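Local atomic coordinates of serpin-12 (Manduca sexta, PDB entry 6CJ7), a protein that controls the prophenoloxidase activation system of larval hemolymph, probably by inhibiting serine proteases as other serpins do. Residues S33-A38 / A375-P380; L234-P239 / K357-I362; N23-M28 / A247-L252. One frame throughout, in Å; residues are numbered along the deposited sequence.

How the contacts relate
Six segments follow one another from the N terminus: 23-28 in helix 19-31, then 33-38, 234-239, 247-252, 357-362 and 375-380. Contact 1 closes the longest loop, joining 33-38 to 375-380 near the C terminus, and contact 2, closing the loop from 234-239 to 357-362, is nested inside it. Contact 3 closes a loop from 23-28 to 247-252, 219 residues apart, and so crosses both. Contacts 1 and 2 are strand pairings made side by side, since strands 359-365 and 370-377 are hydrogen-bonded neighbours: A375 N lies 2.8 Å from A361 O. Contact 3 joins two helices that pack on these strands, F25 against L36 and L248 against V237 and L360.

Contact 1. Residues S33-A38 / A375-P380; sequences SGNLAA and ARIMDP
G34 O is gripped by two nitrogens of R376, NH2 at 2.9 Å and NE at 3.2 Å, and lies at the edge of the guanidinium, close to its plane. The arginine chain runs extended through CD and then bends at chi3 (79°), which brings NE round toward this carbonyl. L36 CD2 lies over one guanidinium face. The charge itself is paired outside the two segments, NH1 forming a salt bridge with D246.

The amide of N35 makes a second polar grip. Its OD1 accepts from M378 N at 2.8 Å, nearly along the side-chain C=O axis, and from D379 N, which lies well off that axis (C=O...N angle 133°). Its ND2 gives a nearly straight bond (174°) to D379 O, which lies in the amide plane at 2.9 Å. With both ends engaged, the amide is held against rotation and links to the backbone of M378 and D379 beyond the last strand pair.

Within the two segments regular pairing spans two positions; it continues with A38 bonded to M374. L36 and R376 form an antiparallel hydrogen-bonded pair, with R376 N 2.8 Å from L36 O; A37 and A375 form a non-hydrogen-bonded pair, their CB atoms 4.4 Å apart. Strand 36-38 thus extends serpin sheet B past strand 370-377, which is bonded on its other side to strand 359-365. Helix 19-31 covers the L36 face through F25 and A29, while I277 of strand 265-282 meets A37 and N35.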
loop_
_atom_site.group_PDB
_atom_site.type_symbol
_atom_site.label_atom_id
_atom_site.label_comp_id
_atom_site.label_asym_id
_atom_site.label_seq_id
_atom_site.Cartn_x
_atom_site.Cartn_y
_atom_site.Cartn_z
ATOM N N SER A 33 -2.445 12.601 -12.525
ATOM C CA SER A 33 -2.174 13.579 -11.490
ATOM C C SER A 33 -3.129 13.341 -10.326
ATOM O O SER A 33 -3.910 12.386 -10.311
ATOM C CB SER A 33 -2.305 14.995 -12.045
ATOM O OG SER A 33 -3.602 15.201 -12.572
ATOM N N GLY A 34 -3.062 14.211 -9.335
ATOM C CA GLY A 34 -3.967 14.102 -8.212
ATOM C C GLY A 34 -3.411 13.233 -7.107
ATOM O O GLY A 34 -2.336 12.630 -7.210
ATOM N N ASN A 35 -4.173 13.176 -6.016
ATOM C CA ASN A 35 -3.825 12.288 -4.910
ATOM C C ASN A 35 -3.654 10.862 -5.409
ATOM O O ASN A 35 -4.424 10.379 -6.247
ATOM C CB ASN A 35 -4.909 12.319 -3.833
ATOM C CG ASN A 35 -4.895 13.598 -3.032
ATOM O OD1 ASN A 35 -3.918 14.330 -3.058
ATOM N ND2 ASN A 35 -5.984 13.876 -2.336
ATOM N N LEU A 36 -2.637 10.186 -4.893
ATOM C CA LEU A 36 -2.394 8.799 -5.252
ATOM C C LEU A 36 -1.928 8.050 -4.016
ATOM O O LEU A 36 -1.042 8.523 -3.299
ATOM C CB LEU A 36 -1.352 8.704 -6.369
ATOM C CG LEU A 36 -1.208 7.325 -7.004
ATOM C CD1 LEU A 36 -2.398 7.047 -7.911
ATOM C CD2 LEU A 36 0.110 7.230 -7.765
ATOM N N ALA A 37 -2.514 6.876 -3.778
ATOM C CA ALA A 37 -2.180 6.083 -2.602
ATOM C C ALA A 37 -2.238 4.612 -2.968
ATOM O O ALA A 37 -3.143 4.191 -3.693
ATOM C CB ALA A 37 -3.149 6.364 -1.453
ATOM N N ALA A 38 -1.276 3.837 -2.466
ATOM C CA ALA A 38 -1.277 2.399 -2.685
ATOM C C ALA A 38 -0.331 1.767 -1.685
ATOM O O ALA A 38 0.528 2.439 -1.103
ATOM C CB ALA A 38 -0.852 2.021 -4.107
ATOM N N ALA A 375 1.998 7.479 -0.448
ATOM C CA ALA A 375 0.960 8.420 -0.848
ATOM C C ALA A 375 1.609 9.660 -1.424
ATOM O O ALA A 375 2.522 10.234 -0.819
ATOM C CB ALA A 375 0.049 8.804 0.322
ATOM N N ARG A 376 1.109 10.090 -2.573
ATOM C CA ARG A 376 1.420 11.400 -3.121
ATOM C C ARG A 376 0.245 12.307 -2.766
ATOM O O ARG A 376 -0.860 12.151 -3.297
ATOM C CB ARG A 376 1.652 11.304 -4.632
ATOM C CG ARG A 376 1.810 12.660 -5.365
ATOM C CD ARG A 376 2.069 12.436 -6.821
ATOM N NE ARG A 376 0.803 12.130 -7.483
ATOM C CZ ARG A 376 0.674 11.678 -8.721
ATOM N NH1 ARG A 376 1.742 11.496 -9.467
ATOM N NH2 ARG A 376 -0.534 11.419 -9.201
ATOM N N ILE A 377 0.474 13.235 -1.848
ATOM C CA ILE A 377 -0.584 14.099 -1.339
ATOM C C ILE A 377 -0.528 15.396 -2.136
ATOM O O ILE A 377 0.302 16.273 -1.867
ATOM C CB ILE A 377 -0.446 14.349 0.166
ATOM C CG1 ILE A 377 -0.300 13.010 0.900
ATOM C CG2 ILE A 377 -1.616 15.175 0.669
ATOM C CD1 ILE A 377 -1.578 12.254 1.058
ATOM N N MET A 378 -1.413 15.510 -3.135
ATOM C CA MET A 378 -1.609 16.738 -3.898
ATOM C C MET A 378 -2.608 17.683 -3.257
ATOM O O MET A 378 -2.560 18.888 -3.525
ATOM C CB MET A 378 -2.100 16.446 -5.323
ATOM C CG MET A 378 -1.215 15.538 -6.146
ATOM S SD MET A 378 0.556 15.978 -6.183
ATOM C CE MET A 378 0.652 17.372 -7.392
ATOM N N ASP A 379 -3.541 17.159 -2.477
ATOM C CA ASP A 379 -4.634 17.962 -1.931
ATOM C C ASP A 379 -5.149 17.253 -0.687
ATOM O O ASP A 379 -5.940 16.311 -0.797
ATOM C CB ASP A 379 -5.757 18.130 -2.966
ATOM C CG ASP A 379 -6.872 19.055 -2.495
ATOM O OD1 ASP A 379 -6.917 19.384 -1.289
ATOM O OD2 ASP A 379 -7.718 19.449 -3.337
ATOM N N PRO A 380 -4.728 17.669 0.509
ATOM C CA PRO A 380 -5.140 16.954 1.723
ATOM C C PRO A 380 -6.606 17.136 2.089
ATOM O O PRO A 380 -7.057 16.486 3.039
ATOM C CB PRO A 380 -4.224 17.555 2.801
ATOM C CG PRO A 380 -3.977 18.956 2.313
ATOM C CD PRO A 380 -3.856 18.819 0.806
#

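Contact 2. Residues L234-P239 / K357-I362; sequences LIVVLP and KPFLAI
I235 pairs with I362, and V237 with L360, as antiparallel hydrogen-bonded pairs of sheet B of the serpin fold, the two short strand segments running at 163° to each other. I235 N meets I362 O at 2.8 Å, and L360 N meets V237 O at 3.0 Å. V236 and A361 form the non-hydrogen-bonded pair between them.

On the V236 face, V236 CG1 packs obliquely on F359 CD2 at 3.7 Å. F359 CB lies 3.9 Å from L238 CD1. The same methyl meets CG of K357, whose extended chain crosses the leucine at about a right angle and ends with NZ 2.8 Å from P239 O. An alanine in place of K357 would probably leave P239 O without this ammonium partner and open a gap beside L238 CD1.

Outward from these pairs, the face bearing I235, V237, L360 and I362 is covered by helices: L248 of helix 245-251 touches V237 and L360, and V257 of helix 254-260 touches I235 and I362. Strand 220-226 flanks one side by backbone bonds to L234, V236 and L238; strand 370-377 does the same on the other, through F359 and A361. Where the hydrogen-bonded pairing has ended, P239 CD still rests 3.4 Å from P358 O.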
loop_
_atom_site.group_PDB
_atom_site.type_symbol
_atom_site.label_atom_id
_atom_site.label_comp_id
_atom_site.label_asym_id
_atom_site.label_seq_id
_atom_site.Cartn_x
_atom_site.Cartn_y
_atom_site.Cartn_z
ATOM N N LEU A 234 5.793 7.361 9.994
ATOM C CA LEU A 234 5.381 8.118 8.820
ATOM C C LEU A 234 6.581 8.943 8.378
ATOM O O LEU A 234 7.063 9.808 9.123
ATOM C CB LEU A 234 4.165 9.010 9.078
ATOM C CG LEU A 234 3.511 9.503 7.774
ATOM C CD1 LEU A 234 2.756 8.365 7.081
ATOM C CD2 LEU A 234 2.602 10.697 8.067
ATOM N N ILE A 235 7.086 8.641 7.187
ATOM C CA ILE A 235 8.218 9.349 6.616
ATOM C C ILE A 235 7.641 10.344 5.626
ATOM O O ILE A 235 6.958 9.959 4.670
ATOM C CB ILE A 235 9.204 8.376 5.956
ATOM C CG1 ILE A 235 9.708 7.376 7.005
ATOM C CG2 ILE A 235 10.375 9.143 5.328
ATOM C CD1 ILE A 235 10.505 6.224 6.424
ATOM N N VAL A 236 7.847 11.629 5.885
ATOM C CA VAL A 236 7.263 12.694 5.078
ATOM C C VAL A 236 8.392 13.397 4.346
ATOM O O VAL A 236 9.393 13.792 4.960
ATOM C CB VAL A 236 6.456 13.679 5.939
ATOM C CG1 VAL A 236 5.802 14.742 5.054
ATOM C CG2 VAL A 236 5.420 12.929 6.763
ATOM N N VAL A 237 8.239 13.538 3.030
ATOM C CA VAL A 237 9.301 14.042 2.176
ATOM C C VAL A 237 8.726 15.205 1.387
ATOM O O VAL A 237 7.717 15.050 0.686
ATOM C CB VAL A 237 9.845 12.943 1.244
ATOM C CG1 VAL A 237 11.120 13.411 0.582
ATOM C CG2 VAL A 237 10.096 11.654 2.028
ATOM N N LEU A 238 9.358 16.368 1.514
ATOM C CA LEU A 238 8.809 17.618 1.022
ATOM C C LEU A 238 9.779 18.227 0.014
ATOM O O LEU A 238 10.918 18.550 0.383
ATOM C CB LEU A 238 8.579 18.568 2.191
ATOM C CG LEU A 238 7.962 19.938 1.971
ATOM C CD1 LEU A 238 6.546 19.833 1.465
ATOM C CD2 LEU A 238 8.003 20.726 3.282
ATOM N N PRO A 239 9.392 18.412 -1.252
ATOM C CA PRO A 239 10.318 18.985 -2.227
ATOM C C PRO A 239 10.688 20.402 -1.844
ATOM O O PRO A 239 9.886 21.159 -1.298
ATOM C CB PRO A 239 9.521 18.954 -3.540
ATOM C CG PRO A 239 8.364 18.092 -3.298
ATOM C CD PRO A 239 8.062 18.123 -1.825
ATOM N N LYS A 357 2.270 22.382 0.735
ATOM C CA LYS A 357 2.356 22.185 -0.702
ATOM C C LYS A 357 2.486 20.686 -0.904
ATOM O O LYS A 357 2.701 19.944 0.064
ATOM C CB LYS A 357 3.548 22.940 -1.300
ATOM C CG LYS A 357 4.896 22.484 -0.795
ATOM C CD LYS A 357 6.003 23.317 -1.422
ATOM C CE LYS A 357 7.360 22.941 -0.861
ATOM N NZ LYS A 357 8.469 23.493 -1.690
ATOM N N PRO A 358 2.330 20.198 -2.138
ATOM C CA PRO A 358 2.339 18.743 -2.349
ATOM C C PRO A 358 3.585 18.044 -1.800
ATOM O O PRO A 358 4.708 18.552 -1.892
ATOM C CB PRO A 358 2.250 18.620 -3.878
ATOM C CG PRO A 358 1.450 19.766 -4.259
ATOM C CD PRO A 358 1.889 20.915 -3.350
ATOM N N PHE A 359 3.370 16.856 -1.240
ATOM C CA PHE A 359 4.421 16.129 -0.541
ATOM C C PHE A 359 4.165 14.637 -0.648
ATOM O O PHE A 359 3.092 14.201 -1.072
ATOM C CB PHE A 359 4.525 16.556 0.937
ATOM C CG PHE A 359 3.283 16.268 1.747
ATOM C CD1 PHE A 359 2.271 17.217 1.838
ATOM C CD2 PHE A 359 3.156 15.090 2.457
ATOM C CE1 PHE A 359 1.134 16.971 2.595
ATOM C CE2 PHE A 359 2.022 14.827 3.207
ATOM C CZ PHE A 359 1.010 15.769 3.282
ATOM N N LEU A 360 5.175 13.855 -0.269
ATOM C CA LEU A 360 5.103 12.400 -0.254
ATOM C C LEU A 360 5.042 11.918 1.187
ATOM O O LEU A 360 5.767 12.426 2.047
ATOM C CB LEU A 360 6.334 11.777 -0.904
ATOM C CG LEU A 360 6.606 12.011 -2.376
ATOM C CD1 LEU A 360 7.798 11.140 -2.755
ATOM C CD2 LEU A 360 5.370 11.646 -3.210
ATOM N N ALA A 361 4.191 10.934 1.453
ATOM C CA ALA A 361 4.154 10.302 2.763
ATOM C C ALA A 361 4.314 8.802 2.588
ATOM O O ALA A 361 3.666 8.198 1.733
ATOM C CB ALA A 361 2.847 10.620 3.502
ATOM N N ILE A 362 5.167 8.197 3.412
ATOM C CA ILE A 362 5.452 6.771 3.330
ATOM C C ILE A 362 5.234 6.193 4.713
ATOM O O ILE A 362 5.817 6.678 5.685
ATOM C CB ILE A 362 6.884 6.501 2.845
ATOM C CG1 ILE A 362 7.067 7.053 1.429
ATOM C CG2 ILE A 362 7.194 4.994 2.873
ATOM C CD1 ILE A 362 8.474 6.941 0.899
#

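Contact 3. Residues N23-M28 / A247-L252; sequences NVFKQM and ALLSSL
K26 reaches from one helix to the C-terminal end of another, where the carbonyls of L249, S250 and L252 converge on its tip. From CB, chi1 of -71° sets CG beside the backbone N, anti to the carbonyl carbon, and beyond CG the chain is extended. CD is the first atom to arrive, 3.8 Å from L249 O. CE comes closer to the same oxygen, at 3.2 Å, and also approaches L252 O. NZ then makes a short bond of 2.6 Å to L252 O, standing 45° above that carbonyl plane. Two weak bonds accompany it, to L249 O at 3.1 Å and to S250 O at 3.4 Å. L252 is the first residue to leave helical geometry, so the ammonium sits where the negative end of the helix dipole would be expected to favour a positive charge.

Beside this polar grip runs an apolar contact. F25 CE2 lies 3.7 Å from L249 CD2, which approaches the ring obliquely, while L249 CD1 sits at the ring edge in its plane.

The two short helix segments are 10.3 Å apart at their axes and run nearly antiparallel, at 152°. Both pack on strand 370-377, whose M374 touches F25 and L249. Farther out, L248 packs on V237 and P239 of strand 232-239, and V24 and M28 turn to V286 of helix 284-289.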
loop_
_atom_site.group_PDB
_atom_site.type_symbol
_atom_site.label_atom_id
_atom_site.label_comp_id
_atom_site.label_asym_id
_atom_site.label_seq_id
_atom_site.Cartn_x
_atom_site.Cartn_y
_atom_site.Cartn_z
ATOM N N ASN A 23 7.611 -0.154 -7.705
ATOM C CA ASN A 23 7.641 0.111 -9.145
ATOM C C ASN A 23 6.234 0.339 -9.692
ATOM O O ASN A 23 6.021 1.226 -10.531
ATOM C CB ASN A 23 8.310 -1.052 -9.884
ATOM C CG ASN A 23 9.764 -1.264 -9.486
ATOM O OD1 ASN A 23 10.449 -0.342 -9.063
ATOM N ND2 ASN A 23 10.245 -2.497 -9.657
ATOM N N VAL A 24 5.263 -0.458 -9.234
ATOM C CA VAL A 24 3.877 -0.267 -9.659
ATOM C C VAL A 24 3.381 1.112 -9.248
ATOM O O VAL A 24 2.783 1.843 -10.050
ATOM C CB VAL A 24 2.977 -1.379 -9.095
ATOM C CG1 VAL A 24 1.492 -1.031 -9.313
ATOM C CG2 VAL A 24 3.318 -2.732 -9.774
ATOM N N PHE A 25 3.623 1.491 -7.995
ATOM C CA PHE A 25 3.180 2.804 -7.528
ATOM C C PHE A 25 3.797 3.917 -8.361
ATOM O O PHE A 25 3.109 4.859 -8.764
ATOM C CB PHE A 25 3.536 2.984 -6.051
ATOM C CG PHE A 25 3.165 4.345 -5.499
ATOM C CD1 PHE A 25 1.868 4.606 -5.065
ATOM C CD2 PHE A 25 4.110 5.355 -5.426
ATOM C CE1 PHE A 25 1.524 5.871 -4.560
ATOM C CE2 PHE A 25 3.768 6.631 -4.931
ATOM C CZ PHE A 25 2.480 6.877 -4.494
ATOM N N LYS A 26 5.102 3.824 -8.633
ATOM C CA LYS A 26 5.759 4.867 -9.413
ATOM C C LYS A 26 5.218 4.915 -10.832
ATOM O O LYS A 26 5.060 6.003 -11.402
ATOM C CB LYS A 26 7.273 4.656 -9.416
ATOM C CG LYS A 26 7.924 4.939 -8.054
ATOM C CD LYS A 26 9.431 5.041 -8.180
ATOM C CE LYS A 26 10.078 5.360 -6.837
ATOM N NZ LYS A 26 11.513 5.727 -7.042
ATOM N N GLN A 27 4.928 3.748 -11.416
ATOM C CA GLN A 27 4.345 3.729 -12.757
ATOM C C GLN A 27 2.990 4.423 -12.771
ATOM O O GLN A 27 2.727 5.269 -13.634
ATOM C CB GLN A 27 4.227 2.290 -13.269
ATOM C CG GLN A 27 3.574 2.175 -14.656
ATOM C CD GLN A 27 4.363 2.892 -15.730
ATOM O OE1 GLN A 27 5.591 2.824 -15.763
ATOM N NE2 GLN A 27 3.663 3.595 -16.609
ATOM N N MET A 28 2.148 4.095 -11.797
ATOM C CA MET A 28 0.827 4.704 -11.691
ATOM C C MET A 28 0.908 6.220 -11.502
ATOM O O MET A 28 0.025 6.952 -11.948
ATOM C CB MET A 28 0.038 4.073 -10.543
ATOM C CG MET A 28 -0.222 2.585 -10.711
ATOM S SD MET A 28 -1.039 1.854 -9.280
ATOM C CE MET A 28 -2.758 2.165 -9.678
ATOM N N ALA A 247 9.071 14.811 -9.670
ATOM C CA ALA A 247 10.517 14.657 -9.791
ATOM C C ALA A 247 11.086 13.965 -8.563
ATOM O O ALA A 247 11.901 13.039 -8.671
ATOM C CB ALA A 247 11.177 16.022 -9.984
ATOM N N LEU A 248 10.653 14.402 -7.381
ATOM C CA LEU A 248 11.078 13.763 -6.140
ATOM C C LEU A 248 10.751 12.277 -6.147
ATOM O O LEU A 248 11.613 11.436 -5.860
ATOM C CB LEU A 248 10.406 14.461 -4.955
ATOM C CG LEU A 248 10.526 13.771 -3.602
ATOM C CD1 LEU A 248 11.984 13.716 -3.181
ATOM C CD2 LEU A 248 9.684 14.504 -2.567
ATOM N N LEU A 249 9.507 11.931 -6.487
ATOM C CA LEU A 249 9.091 10.539 -6.390
ATOM C C LEU A 249 9.861 9.659 -7.371
ATOM O O LEU A 249 10.260 8.543 -7.022
ATOM C CB LEU A 249 7.585 10.425 -6.619
ATOM C CG LEU A 249 7.056 8.995 -6.696
ATOM C CD1 LEU A 249 7.305 8.272 -5.382
ATOM C CD2 LEU A 249 5.584 9.002 -7.033
ATOM N N SER A 250 10.104 10.151 -8.588
ATOM C CA SER A 250 10.818 9.349 -9.580
ATOM C C SER A 250 12.232 9.007 -9.121
ATOM O O SER A 250 12.721 7.896 -9.367
ATOM C CB SER A 250 10.859 10.088 -10.917
ATOM O OG SER A 250 9.570 10.155 -11.495
ATOM N N SER A 251 12.901 9.940 -8.441
ATOM C CA SER A 251 14.300 9.770 -8.070
ATOM C C SER A 251 14.494 9.042 -6.746
ATOM O O SER A 251 15.592 8.534 -6.491
ATOM C CB SER A 251 14.995 11.135 -7.989
ATOM O OG SER A 251 14.602 11.851 -6.825
ATOM N N LEU A 252 13.465 8.975 -5.908
ATOM C CA LEU A 252 13.617 8.507 -4.533
ATOM C C LEU A 252 13.604 6.984 -4.476
ATOM O O LEU A 252 12.588 6.357 -4.792
ATOM C CB LEU A 252 12.501 9.085 -3.666
ATOM C CG LEU A 252 12.548 8.757 -2.176
ATOM C CD1 LEU A 252 13.741 9.436 -1.524
ATOM C CD2 LEU A 252 11.247 9.172 -1.498
#